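Local coordinates for protein probable FAD-dependent oxidoreductase PA4991 (Pseudomonas aeruginosa PAO1, PDB 5EZ7) that probably acts as an FAD-dependent oxidoreductase of the DAO family on an unknown substrate, binding one FAD per monomer, at residues S46-G56 against E152-I161; Q225-M233 against E277-Q288. All coordinates share one frame; numbering follows the deposited sequence.

Contact 1 (S46-G56 against E152-I161); sequences SVKSQGIIHGG and EIVFDVPDLI. With FAD (flavin-adenine dinucleotide), chain B.
Gly51 and Phe155 join the two segments by a backbone hydrogen bond, Phe155 N to Gly51 O at 3.1 Å, in a short antiparallel pairing where Ile52 faces Val154 as a non-hydrogen-bonded pair. Gly51 has a positive phi of 79°, and its bare CA lets the strands come close and packs on Val157 CG2 at 3.7 Å. Val157 CG1 packs 3.3 Å from Ser46 O, a carbonyl that accepts from both Ser49 N and Ser49 OG, which closes the turn before the strand. A water donates to Phe155 O and, weakly, to Gln50 O.

At the far end Glu152 reaches along the chain with an extended side chain. Gly55 N donates to Glu152 OE1 at 3.2 Å, coming from above the carboxylate plane. Glu152 OE2 is buried without a partner, 4.1 Å from His54 ND1, and the ring and carboxylate planes stand 89° apart.

The other edge of the strand, the N and O of Ile52, holds the flavin. Ile52 N donates to FAD O4 and FAD N3 donates to Ile52 O at 2.7 Å. Ser46 OG donates to the phosphate oxygen O1A. This is the FAD site, with backbone recognition of the pyrimidine edge of the isoalloxazine.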
loop_
_atom_site.group_PDB
_atom_site.type_symbol
_atom_site.label_atom_id
_atom_site.label_comp_id
_atom_site.label_asym_id
_atom_site.label_seq_id
_atom_site.Cartn_x
_atom_site.Cartn_y
_atom_site.Cartn_z
ATOM N N SER A 46 -3.516 0.785 -2.107
ATOM C CA SER A 46 -3.151 0.738 -0.679
ATOM C C SER A 46 -4.199 0.232 0.306
ATOM O O SER A 46 -3.917 -0.656 1.099
ATOM C CB SER A 46 -2.682 2.101 -0.206
ATOM O OG SER A 46 -1.507 2.393 -0.897
ATOM N N VAL A 47 -5.379 0.815 0.277
ATOM C CA VAL A 47 -6.454 0.404 1.192
ATOM C C VAL A 47 -7.011 -0.939 0.767
ATOM O O VAL A 47 -7.710 -1.542 1.547
ATOM C CB VAL A 47 -7.553 1.492 1.289
ATOM C CG1 VAL A 47 -8.720 1.102 2.139
ATOM C CG2 VAL A 47 -6.986 2.670 2.029
ATOM N N LYS A 48 -6.724 -1.369 -0.473
ATOM C CA LYS A 48 -7.077 -2.700 -0.941
ATOM C C LYS A 48 -6.017 -3.759 -0.667
ATOM O O LYS A 48 -6.229 -4.930 -0.984
ATOM C CB LYS A 48 -7.395 -2.681 -2.436
ATOM C CG LYS A 48 -8.552 -1.769 -2.793
ATOM C CD LYS A 48 -8.762 -1.842 -4.292
ATOM C CE LYS A 48 -9.977 -1.042 -4.767
ATOM N NZ LYS A 48 -9.560 0.363 -4.980
ATOM N N SER A 49 -4.887 -3.386 -0.076
ATOM C CA SER A 49 -3.893 -4.381 0.250
ATOM C C SER A 49 -4.347 -5.240 1.427
ATOM O O SER A 49 -5.367 -4.954 2.086
ATOM C CB SER A 49 -2.522 -3.751 0.562
ATOM O OG SER A 49 -2.530 -2.896 1.695
ATOM N N GLN A 50 -3.578 -6.278 1.690
ATOM C CA GLN A 50 -3.815 -7.125 2.858
ATOM C C GLN A 50 -3.056 -6.593 4.073
ATOM O O GLN A 50 -3.238 -7.093 5.167
ATOM C CB GLN A 50 -3.472 -8.583 2.555
ATOM C CG GLN A 50 -4.402 -9.208 1.517
ATOM C CD GLN A 50 -4.442 -10.752 1.578
ATOM O OE1 GLN A 50 -3.764 -11.428 0.820
ATOM N NE2 GLN A 50 -5.227 -11.288 2.498
ATOM N N GLY A 51 -2.216 -5.571 3.890
ATOM C CA GLY A 51 -1.608 -4.848 5.017
ATOM C C GLY A 51 -0.446 -5.578 5.634
ATOM O O GLY A 51 0.027 -5.206 6.712
ATOM N N ILE A 52 0.046 -6.621 4.953
ATOM C CA ILE A 52 1.058 -7.477 5.548
ATOM C C ILE A 52 2.390 -6.823 5.311
ATOM O O ILE A 52 2.718 -6.500 4.166
ATOM C CB ILE A 52 1.093 -8.866 4.887
ATOM C CG1 ILE A 52 -0.217 -9.614 5.148
ATOM C CG2 ILE A 52 2.295 -9.662 5.391
ATOM C CD1 ILE A 52 -0.525 -10.698 4.133
ATOM N N ILE A 53 3.177 -6.675 6.363
ATOM C CA ILE A 53 4.564 -6.226 6.214
ATOM C C ILE A 53 5.536 -7.380 6.118
ATOM O O ILE A 53 5.983 -7.940 7.119
ATOM C CB ILE A 53 4.922 -5.214 7.285
ATOM C CG1 ILE A 53 4.128 -3.948 6.946
ATOM C CG2 ILE A 53 6.375 -4.812 7.196
ATOM C CD1 ILE A 53 3.841 -3.158 8.147
ATOM N N HIS A 54 5.833 -7.711 4.869
ATOM C CA HIS A 54 6.721 -8.796 4.492
ATOM C C HIS A 54 8.144 -8.506 4.951
ATOM O O HIS A 54 8.557 -7.363 4.996
ATOM C CB HIS A 54 6.715 -8.960 2.957
ATOM C CG HIS A 54 5.358 -9.162 2.365
ATOM N ND1 HIS A 54 4.641 -10.328 2.524
ATOM C CD2 HIS A 54 4.592 -8.357 1.595
ATOM C CE1 HIS A 54 3.491 -10.232 1.886
ATOM N NE2 HIS A 54 3.431 -9.042 1.320
ATOM N N GLY A 55 8.899 -9.543 5.276
ATOM C CA GLY A 55 10.318 -9.382 5.601
ATOM C C GLY A 55 11.163 -10.549 5.165
ATOM O O GLY A 55 12.052 -10.991 5.916
ATOM N N GLY A 56 10.920 -11.045 3.953
ATOM C CA GLY A 56 11.524 -12.332 3.528
ATOM C C GLY A 56 11.722 -12.408 2.034
ATOM O O GLY A 56 11.125 -11.627 1.303
ATOM N N GLU A 152 6.817 -10.697 10.695
ATOM C CA GLU A 152 5.921 -9.892 9.883
ATOM C C GLU A 152 4.694 -9.408 10.678
ATOM O O GLU A 152 4.266 -10.054 11.603
ATOM C CB GLU A 152 5.490 -10.691 8.644
ATOM C CG GLU A 152 6.633 -11.138 7.720
ATOM C CD GLU A 152 6.147 -11.797 6.415
ATOM O OE1 GLU A 152 7.027 -12.132 5.557
ATOM O OE2 GLU A 152 4.903 -11.956 6.230
ATOM N N ILE A 153 4.162 -8.254 10.303
ATOM C CA ILE A 153 3.145 -7.536 11.069
ATOM C C ILE A 153 2.004 -7.315 10.128
ATOM O O ILE A 153 2.244 -7.180 8.909
ATOM C CB ILE A 153 3.555 -6.081 11.407
ATOM C CG1 ILE A 153 4.982 -5.947 11.886
ATOM C CG2 ILE A 153 2.648 -5.483 12.470
ATOM C CD1 ILE A 153 5.494 -4.519 11.734
ATOM N N VAL A 154 0.791 -7.172 10.667
ATOM C CA VAL A 154 -0.365 -6.768 9.846
ATOM C C VAL A 154 -1.041 -5.514 10.360
ATOM O O VAL A 154 -1.556 -5.502 11.468
ATOM C CB VAL A 154 -1.422 -7.866 9.758
ATOM C CG1 VAL A 154 -2.527 -7.457 8.788
ATOM C CG2 VAL A 154 -0.760 -9.178 9.355
ATOM N N PHE A 155 -1.073 -4.498 9.497
ATOM C CA PHE A 155 -1.507 -3.147 9.830
ATOM C C PHE A 155 -2.953 -3.003 9.429
ATOM O O PHE A 155 -3.349 -3.566 8.448
ATOM C CB PHE A 155 -0.675 -2.077 9.070
ATOM C CG PHE A 155 0.489 -1.529 9.848
ATOM C CD1 PHE A 155 1.628 -2.280 10.035
ATOM C CD2 PHE A 155 0.450 -0.256 10.405
ATOM C CE1 PHE A 155 2.719 -1.793 10.776
ATOM C CE2 PHE A 155 1.530 0.230 11.154
ATOM C CZ PHE A 155 2.659 -0.551 11.352
ATOM N N ASP A 156 -3.718 -2.245 10.199
ATOM C CA ASP A 156 -5.022 -1.712 9.761
ATOM C C ASP A 156 -4.704 -0.529 8.839
ATOM O O ASP A 156 -4.361 0.567 9.313
ATOM C CB ASP A 156 -5.862 -1.237 10.978
ATOM C CG ASP A 156 -7.209 -0.592 10.576
ATOM O OD1 ASP A 156 -7.568 -0.678 9.383
ATOM O OD2 ASP A 156 -7.921 -0.015 11.448
ATOM N N VAL A 157 -4.801 -0.757 7.539
ATOM C CA VAL A 157 -4.342 0.220 6.545
ATOM C C VAL A 157 -5.148 1.521 6.553
ATOM O O VAL A 157 -4.566 2.591 6.561
ATOM C CB VAL A 157 -4.222 -0.357 5.116
ATOM C CG1 VAL A 157 -3.766 0.715 4.144
ATOM C CG2 VAL A 157 -3.199 -1.496 5.094
ATOM N N PRO A 158 -6.477 1.439 6.571
ATOM C CA PRO A 158 -7.195 2.710 6.703
ATOM C C PRO A 158 -6.720 3.599 7.892
ATOM O O PRO A 158 -6.610 4.818 7.748
ATOM C CB PRO A 158 -8.638 2.290 6.918
ATOM C CG PRO A 158 -8.723 0.837 6.546
ATOM C CD PRO A 158 -7.361 0.289 6.287
ATOM N N ASP A 159 -6.467 2.990 9.041
ATOM C CA ASP A 159 -5.946 3.713 10.183
ATOM C C ASP A 159 -4.478 4.203 9.993
ATOM O O ASP A 159 -4.087 5.230 10.535
ATOM C CB ASP A 159 -6.056 2.843 11.406
ATOM C CG ASP A 159 -5.885 3.613 12.664
ATOM O OD1 ASP A 159 -6.671 4.582 12.861
ATOM O OD2 ASP A 159 -4.934 3.277 13.429
ATOM N N LEU A 160 -3.692 3.460 9.207
ATOM C CA LEU A 160 -2.336 3.882 8.828
ATOM C C LEU A 160 -2.343 5.150 7.984
ATOM O O LEU A 160 -1.550 6.104 8.198
ATOM C CB LEU A 160 -1.637 2.773 8.070
ATOM C CG LEU A 160 -0.301 3.128 7.416
ATOM C CD1 LEU A 160 0.759 3.608 8.423
ATOM C CD2 LEU A 160 0.160 1.913 6.649
ATOM N N ILE A 161 -3.254 5.130 7.020
ATOM C CA ILE A 161 -3.469 6.235 6.091
ATOM C C ILE A 161 -3.970 7.467 6.744
ATOM O O ILE A 161 -3.520 8.543 6.372
ATOM C CB ILE A 161 -4.437 5.786 4.976
ATOM C CG1 ILE A 161 -3.618 4.996 3.985
ATOM C CG2 ILE A 161 -5.099 6.937 4.243
ATOM C CD1 ILE A 161 -4.411 3.871 3.475
HETATM P PA FAD B . -1.612 3.521 -4.789
HETATM O O1A FAD B . -2.035 3.046 -3.437
HETATM O O2A FAD B . -2.267 2.981 -6.030
HETATM O O5B FAD B . -1.729 5.103 -4.766
HETATM C C5B FAD B . -1.639 5.890 -5.937
HETATM C C4B FAD B . -2.446 7.140 -5.657
HETATM O O4B FAD B . -2.245 8.081 -6.725
HETATM C C3B FAD B . -3.943 6.833 -5.554
HETATM O O3B FAD B . -4.474 7.292 -4.309
HETATM C C2B FAD B . -4.532 7.570 -6.743
HETATM O O2B FAD B . -5.845 8.085 -6.537
HETATM C C1B FAD B . -3.499 8.670 -7.000
HETATM N N9A FAD B . -3.490 9.146 -8.389
HETATM C C8A FAD B . -3.550 8.387 -9.496
HETATM N N7A FAD B . -3.526 9.167 -10.590
HETATM C C5A FAD B . -3.440 10.440 -10.187
HETATM C C6A FAD B . -3.385 11.747 -10.856
HETATM N N6A FAD B . -3.400 11.791 -12.197
HETATM N N1A FAD B . -3.297 12.853 -10.099
HETATM C C2A FAD B . -3.277 12.781 -8.755
HETATM N N3A FAD B . -3.331 11.618 -8.074
HETATM C C4A FAD B . -3.416 10.436 -8.733
HETATM N N1 FAD B . 1.913 -5.103 -0.302
HETATM C C2 FAD B . 2.377 -5.551 0.884
HETATM O O2 FAD B . 3.504 -5.167 1.279
HETATM N N3 FAD B . 1.672 -6.394 1.659
HETATM C C4 FAD B . 0.473 -6.849 1.308
HETATM O O4 FAD B . -0.167 -7.622 2.048
HETATM C C4X FAD B . -0.099 -6.406 0.032
HETATM N N5 FAD B . -1.308 -6.835 -0.378
HETATM C C5X FAD B . -1.827 -6.412 -1.544
HETATM C C6 FAD B . -3.085 -6.866 -1.922
HETATM C C7 FAD B . -3.657 -6.453 -3.108
HETATM C C7M FAD B . -5.022 -6.943 -3.485
HETATM C C8 FAD B . -2.927 -5.494 -3.976
HETATM C C8M FAD B . -3.505 -4.993 -5.283
HETATM C C9 FAD B . -1.671 -5.053 -3.602
HETATM C C9A FAD B . -1.076 -5.470 -2.414
HETATM N N10 FAD B . 0.211 -5.027 -1.997
HETATM C C10 FAD B . 0.716 -5.470 -0.770
HETATM C "C1'" FAD B . 0.990 -4.085 -2.784
HETATM C "C2'" FAD B . 0.601 -2.681 -2.356
HETATM O "O2'" FAD B . -0.820 -2.546 -2.219
HETATM C "C3'" FAD B . 1.147 -1.646 -3.330
HETATM O "O3'" FAD B . 2.516 -1.978 -3.636
HETATM C "C4'" FAD B . 1.086 -0.245 -2.728
HETATM O "O4'" FAD B . -0.109 -0.045 -1.972
HETATM C "C5'" FAD B . 1.142 0.823 -3.803
HETATM O "O5'" FAD B . 1.243 2.110 -3.178
HETATM P P FAD B . 1.204 3.418 -4.096
HETATM O O1P FAD B . 1.015 4.616 -3.203
HETATM O O2P FAD B . 2.386 3.331 -4.993
HETATM O O3P FAD B . -0.065 3.157 -5.040
HETATM O O HOH W 1 -4.793 -4.744 6.569
#

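Contact 2 (Q225-M233 against E277-Q288); sequences QRRPLHMVM and ETDGVARDEAAQ. With FAD (flavin-adenine dinucleotide), chain B.
His230 CG stands anti to the backbone N (chi1 -160°), which sends the ring from strand 225-233 in among the residues of the helix 278-282 end. Gln288 also has CG anti to its N, and a bend at chi2 (68°) turns its amide back to the strand. The His230 ring and the Gln288 chain run antiparallel alongside each other, with ring and amide planes 19° apart. Gln288 CG lies over one face of the His230 ring, a CH-pi contact of 3.8 Å to the centroid.

The ring edge does the polar work. His230 ND1 donates to Gly280 O at 2.9 Å. The acceptor is in the ring plane, but the donor sits above the carbonyl plane of Gly280. His230 CE1 is 3.2 Å from Arg283 O. The other ring nitrogen, NE2, is hydrogen-bonded to Thr312 OG1.

Gln288 NE2 donates to His230 O at 2.9 Å and also bonds Ile275 O. Its OE1 takes both NE and NH2 of Arg283, side-on and in the guanidinium plane. Gln288 CG packs on Val232 CG2 at 3.5 Å.

From helix 278-282, Val281 CG1 meets Pro228 CG at 3.9 Å. At the N-cap, Glu277 OE2 rests 3.7 Å from Leu229 CD2 and is paired with Arg317. A water links Pro228 O to Glu277 OE1, the latter weakly.

Both amide ends of Gln288 are thus engaged, which fixes its flip. The bond to Gly280 O implies a proton on His230 ND1. With both ring nitrogens bonded as well, ring and amide are held in place.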
loop_
_atom_site.group_PDB
_atom_site.type_symbol
_atom_site.label_atom_id
_atom_site.label_comp_id
_atom_site.label_asym_id
_atom_site.label_seq_id
_atom_site.Cartn_x
_atom_site.Cartn_y
_atom_site.Cartn_z
ATOM N N GLN A 225 3.729 -1.906 -15.890
ATOM C CA GLN A 225 2.869 -3.072 -16.156
ATOM C C GLN A 225 1.751 -3.114 -15.116
ATOM O O GLN A 225 1.854 -2.520 -14.057
ATOM C CB GLN A 225 3.639 -4.413 -16.181
ATOM C CG GLN A 225 4.314 -4.789 -14.845
ATOM C CD GLN A 225 4.975 -6.169 -14.841
ATOM O OE1 GLN A 225 4.972 -6.832 -15.828
ATOM N NE2 GLN A 225 5.506 -6.598 -13.707
ATOM N N ARG A 226 0.694 -3.835 -15.449
ATOM C CA ARG A 226 -0.499 -3.993 -14.620
ATOM C C ARG A 226 -0.714 -5.492 -14.432
ATOM O O ARG A 226 -0.853 -6.200 -15.395
ATOM C CB ARG A 226 -1.699 -3.359 -15.326
ATOM C CG ARG A 226 -1.762 -1.831 -15.268
ATOM C CD ARG A 226 -3.051 -1.296 -15.882
ATOM N NE ARG A 226 -2.773 -0.117 -16.678
ATOM C CZ ARG A 226 -3.161 1.128 -16.424
ATOM N NH1 ARG A 226 -3.927 1.409 -15.391
ATOM N NH2 ARG A 226 -2.776 2.115 -17.234
ATOM N N ARG A 227 -0.665 -5.984 -13.206
ATOM C CA ARG A 227 -0.844 -7.408 -12.978
ATOM C C ARG A 227 -2.078 -7.568 -12.143
ATOM O O ARG A 227 -2.059 -7.274 -10.947
ATOM C CB ARG A 227 0.347 -8.012 -12.292
ATOM C CG ARG A 227 1.527 -8.112 -13.241
ATOM C CD ARG A 227 2.823 -8.246 -12.460
ATOM N NE ARG A 227 2.855 -9.512 -11.735
ATOM C CZ ARG A 227 3.120 -9.690 -10.437
ATOM N NH1 ARG A 227 3.095 -10.928 -9.934
ATOM N NH2 ARG A 227 3.419 -8.689 -9.638
ATOM N N PRO A 228 -3.171 -8.008 -12.779
ATOM C CA PRO A 228 -4.428 -8.030 -12.036
ATOM C C PRO A 228 -4.468 -9.106 -10.913
ATOM O O PRO A 228 -3.704 -10.068 -10.922
ATOM C CB PRO A 228 -5.455 -8.282 -13.138
ATOM C CG PRO A 228 -4.710 -9.151 -14.114
ATOM C CD PRO A 228 -3.291 -8.671 -14.096
ATOM N N LEU A 229 -5.309 -8.858 -9.925
ATOM C CA LEU A 229 -5.667 -9.830 -8.884
ATOM C C LEU A 229 -7.190 -9.959 -8.860
ATOM O O LEU A 229 -7.890 -8.998 -9.174
ATOM C CB LEU A 229 -5.168 -9.343 -7.518
ATOM C CG LEU A 229 -3.669 -9.540 -7.262
ATOM C CD1 LEU A 229 -3.274 -8.776 -6.035
ATOM C CD2 LEU A 229 -3.276 -10.997 -7.068
ATOM N N HIS A 230 -7.701 -11.138 -8.496
ATOM C CA HIS A 230 -9.149 -11.368 -8.179
ATOM C C HIS A 230 -9.306 -11.818 -6.725
ATOM O O HIS A 230 -9.342 -13.019 -6.425
ATOM C CB HIS A 230 -9.737 -12.437 -9.092
ATOM C CG HIS A 230 -11.234 -12.419 -9.185
ATOM N ND1 HIS A 230 -11.923 -13.267 -10.019
ATOM C CD2 HIS A 230 -12.166 -11.634 -8.600
ATOM C CE1 HIS A 230 -13.215 -13.007 -9.950
ATOM N NE2 HIS A 230 -13.390 -12.013 -9.101
ATOM N N MET A 231 -9.386 -10.840 -5.834
ATOM C CA MET A 231 -9.467 -11.083 -4.405
ATOM C C MET A 231 -10.889 -11.461 -4.035
ATOM O O MET A 231 -11.822 -11.006 -4.679
ATOM C CB MET A 231 -9.097 -9.814 -3.634
ATOM C CG MET A 231 -7.714 -9.228 -3.912
ATOM S SD MET A 231 -6.333 -10.302 -3.511
ATOM C CE MET A 231 -6.424 -10.177 -1.720
ATOM N N VAL A 232 -11.046 -12.264 -2.968
ATOM C CA VAL A 232 -12.333 -12.738 -2.500
ATOM C C VAL A 232 -12.538 -12.229 -1.085
ATOM O O VAL A 232 -11.614 -12.190 -0.301
ATOM C CB VAL A 232 -12.417 -14.280 -2.526
ATOM C CG1 VAL A 232 -13.812 -14.748 -2.105
ATOM C CG2 VAL A 232 -12.146 -14.794 -3.916
ATOM N N MET A 233 -13.757 -11.820 -0.758
ATOM C CA MET A 233 -14.088 -11.376 0.609
ATOM C C MET A 233 -15.250 -12.252 1.122
ATOM O O MET A 233 -16.243 -12.440 0.400
ATOM C CB MET A 233 -14.520 -9.905 0.633
ATOM C CG MET A 233 -13.441 -8.884 0.304
ATOM S SD MET A 233 -14.018 -7.164 0.128
ATOM C CE MET A 233 -14.851 -7.224 -1.427
ATOM N N GLU A 277 -4.583 -15.046 -8.231
ATOM C CA GLU A 277 -3.664 -14.783 -9.365
ATOM C C GLU A 277 -4.278 -15.249 -10.673
ATOM O O GLU A 277 -5.499 -15.306 -10.772
ATOM C CB GLU A 277 -2.279 -15.415 -9.110
ATOM C CG GLU A 277 -1.506 -14.695 -8.014
ATOM C CD GLU A 277 -0.788 -13.428 -8.479
ATOM O OE1 GLU A 277 -0.870 -13.064 -9.673
ATOM O OE2 GLU A 277 -0.117 -12.784 -7.634
ATOM N N THR A 278 -3.451 -15.569 -11.667
ATOM C CA THR A 278 -3.878 -15.835 -13.040
ATOM C C THR A 278 -5.183 -16.675 -13.272
ATOM O O THR A 278 -6.047 -16.259 -14.062
ATOM C CB THR A 278 -2.676 -16.438 -13.819
ATOM O OG1 THR A 278 -1.590 -15.491 -13.743
ATOM C CG2 THR A 278 -2.977 -16.690 -15.296
ATOM N N ASP A 279 -5.335 -17.828 -12.620
ATOM C CA ASP A 279 -6.553 -18.625 -12.826
ATOM C C ASP A 279 -7.738 -18.010 -12.094
ATOM O O ASP A 279 -8.831 -18.018 -12.616
ATOM C CB ASP A 279 -6.361 -20.083 -12.443
ATOM C CG ASP A 279 -5.278 -20.746 -13.252
ATOM O OD1 ASP A 279 -5.292 -20.644 -14.506
ATOM O OD2 ASP A 279 -4.393 -21.359 -12.623
ATOM N N GLY A 280 -7.506 -17.422 -10.932
ATOM C CA GLY A 280 -8.537 -16.618 -10.299
ATOM C C GLY A 280 -9.003 -15.461 -11.158
ATOM O O GLY A 280 -10.210 -15.210 -11.288
ATOM N N VAL A 281 -8.050 -14.760 -11.750
ATOM C CA VAL A 281 -8.375 -13.669 -12.662
ATOM C C VAL A 281 -9.259 -14.165 -13.803
ATOM O O VAL A 281 -10.207 -13.494 -14.156
ATOM C CB VAL A 281 -7.113 -12.907 -13.177
ATOM C CG1 VAL A 281 -7.468 -11.905 -14.275
ATOM C CG2 VAL A 281 -6.434 -12.151 -12.030
ATOM N N ALA A 282 -8.994 -15.347 -14.340
ATOM C CA ALA A 282 -9.779 -15.834 -15.484
ATOM C C ALA A 282 -11.211 -16.293 -15.103
ATOM O O ALA A 282 -12.101 -16.279 -15.941
ATOM C CB ALA A 282 -9.030 -16.953 -16.200
ATOM N N ARG A 283 -11.423 -16.711 -13.863
ATOM C CA ARG A 283 -12.749 -17.095 -13.391
ATOM C C ARG A 283 -13.616 -15.852 -13.141
ATOM O O ARG A 283 -13.157 -14.825 -12.608
ATOM C CB ARG A 283 -12.657 -17.901 -12.080
ATOM C CG ARG A 283 -12.040 -19.296 -12.199
ATOM C CD ARG A 283 -12.142 -20.085 -10.884
ATOM N NE ARG A 283 -11.162 -19.614 -9.898
ATOM C CZ ARG A 283 -9.943 -20.126 -9.682
ATOM N NH1 ARG A 283 -9.481 -21.189 -10.360
ATOM N NH2 ARG A 283 -9.171 -19.582 -8.742
ATOM N N ASP A 284 -14.887 -15.967 -13.488
ATOM C CA ASP A 284 -15.871 -14.942 -13.158
ATOM C C ASP A 284 -16.197 -14.977 -11.655
ATOM O O ASP A 284 -15.714 -15.835 -10.910
ATOM C CB ASP A 284 -17.139 -15.082 -14.036
ATOM C CG ASP A 284 -17.773 -16.488 -13.952
ATOM O OD1 ASP A 284 -18.551 -16.754 -12.990
ATOM O OD2 ASP A 284 -17.448 -17.337 -14.840
ATOM N N GLU A 285 -17.018 -14.031 -11.220
ATOM C CA GLU A 285 -17.281 -13.841 -9.804
ATOM C C GLU A 285 -17.825 -15.113 -9.053
ATOM O O GLU A 285 -17.332 -15.467 -7.963
ATOM C CB GLU A 285 -18.201 -12.630 -9.603
ATOM C CG GLU A 285 -18.337 -12.268 -8.128
ATOM C CD GLU A 285 -19.289 -11.120 -7.825
ATOM O OE1 GLU A 285 -20.274 -10.977 -8.591
ATOM O OE2 GLU A 285 -19.049 -10.395 -6.801
ATOM N N ALA A 286 -18.823 -15.762 -9.656
ATOM C CA ALA A 286 -19.433 -16.957 -9.113
ATOM C C ALA A 286 -18.494 -18.156 -9.085
ATOM O O ALA A 286 -18.432 -18.852 -8.093
ATOM C CB ALA A 286 -20.708 -17.300 -9.880
ATOM N N ALA A 287 -17.802 -18.409 -10.186
ATOM C CA ALA A 287 -16.739 -19.418 -10.217
ATOM C C ALA A 287 -15.640 -19.126 -9.174
ATOM O O ALA A 287 -15.172 -20.033 -8.492
ATOM C CB ALA A 287 -16.145 -19.513 -11.620
ATOM N N GLN A 288 -15.258 -17.854 -9.029
ATOM C CA GLN A 288 -14.231 -17.485 -8.035
ATOM C C GLN A 288 -14.702 -17.652 -6.594
ATOM O O GLN A 288 -13.954 -18.159 -5.753
ATOM C CB GLN A 288 -13.697 -16.067 -8.282
ATOM C CG GLN A 288 -12.605 -15.623 -7.317
ATOM C CD GLN A 288 -11.287 -16.366 -7.480
ATOM O OE1 GLN A 288 -11.229 -17.508 -7.950
ATOM N NE2 GLN A 288 -10.216 -15.710 -7.089
HETATM P PA FAD B . -1.612 3.521 -4.789
HETATM O O1A FAD B . -2.035 3.046 -3.437
HETATM O O2A FAD B . -2.267 2.981 -6.030
HETATM O O5B FAD B . -1.729 5.103 -4.766
HETATM C C5B FAD B . -1.639 5.890 -5.937
HETATM C C4B FAD B . -2.446 7.140 -5.657
HETATM O O4B FAD B . -2.245 8.081 -6.725
HETATM C C3B FAD B . -3.943 6.833 -5.554
HETATM O O3B FAD B . -4.474 7.292 -4.309
HETATM C C2B FAD B . -4.532 7.570 -6.743
HETATM O O2B FAD B . -5.845 8.085 -6.537
HETATM C C1B FAD B . -3.499 8.670 -7.000
HETATM N N9A FAD B . -3.490 9.146 -8.389
HETATM C C8A FAD B . -3.550 8.387 -9.496
HETATM N N7A FAD B . -3.526 9.167 -10.590
HETATM C C5A FAD B . -3.440 10.440 -10.187
HETATM C C6A FAD B . -3.385 11.747 -10.856
HETATM N N6A FAD B . -3.400 11.791 -12.197
HETATM N N1A FAD B . -3.297 12.853 -10.099
HETATM C C2A FAD B . -3.277 12.781 -8.755
HETATM N N3A FAD B . -3.331 11.618 -8.074
HETATM C C4A FAD B . -3.416 10.436 -8.733
HETATM N N1 FAD B . 1.913 -5.103 -0.302
HETATM C C2 FAD B . 2.377 -5.551 0.884
HETATM O O2 FAD B . 3.504 -5.167 1.279
HETATM N N3 FAD B . 1.672 -6.394 1.659
HETATM C C4 FAD B . 0.473 -6.849 1.308
HETATM O O4 FAD B . -0.167 -7.622 2.048
HETATM C C4X FAD B . -0.099 -6.406 0.032
HETATM N N5 FAD B . -1.308 -6.835 -0.378
HETATM C C5X FAD B . -1.827 -6.412 -1.544
HETATM C C6 FAD B . -3.085 -6.866 -1.922
HETATM C C7 FAD B . -3.657 -6.453 -3.108
HETATM C C7M FAD B . -5.022 -6.943 -3.485
HETATM C C8 FAD B . -2.927 -5.494 -3.976
HETATM C C8M FAD B . -3.505 -4.993 -5.283
HETATM C C9 FAD B . -1.671 -5.053 -3.602
HETATM C C9A FAD B . -1.076 -5.470 -2.414
HETATM N N10 FAD B . 0.211 -5.027 -1.997
HETATM C C10 FAD B . 0.716 -5.470 -0.770
HETATM C "C1'" FAD B . 0.990 -4.085 -2.784
HETATM C "C2'" FAD B . 0.601 -2.681 -2.356
HETATM O "O2'" FAD B . -0.820 -2.546 -2.219
HETATM C "C3'" FAD B . 1.147 -1.646 -3.330
HETATM O "O3'" FAD B . 2.516 -1.978 -3.636
HETATM C "C4'" FAD B . 1.086 -0.245 -2.728
HETATM O "O4'" FAD B . -0.109 -0.045 -1.972
HETATM C "C5'" FAD B . 1.142 0.823 -3.803
HETATM O "O5'" FAD B . 1.243 2.110 -3.178
HETATM P P FAD B . 1.204 3.418 -4.096
HETATM O O1P FAD B . 1.015 4.616 -3.203
HETATM O O2P FAD B . 2.386 3.331 -4.993
HETATM O O3P FAD B . -0.065 3.157 -5.040
HETATM O O HOH W 2 -2.394 -12.203 -12.618
#

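Contact 1 and contact 2 lie on one chain, one after the other, with centres about 21 Å apart. FAD connects them. Contact 1 holds the pyrimidine edge of the flavin and a phosphate. Contact 2 reaches the dimethylbenzene end, where Leu229 CD1 and Met231 CG each come within 3.6 Å of FAD C7M. The two contacts also touch directly, Gln50 OE1 lying 3.9 Å from Met231 CE. Tyr270 touches both: its hydroxyl bonds Lys48 O, and its side chain packs on Met231. The centre of contact 2 lies about 19 Å from the centre of the chain, that of contact 1 about 7 Å. Strand 225-233 carries contact 2 to the flavin.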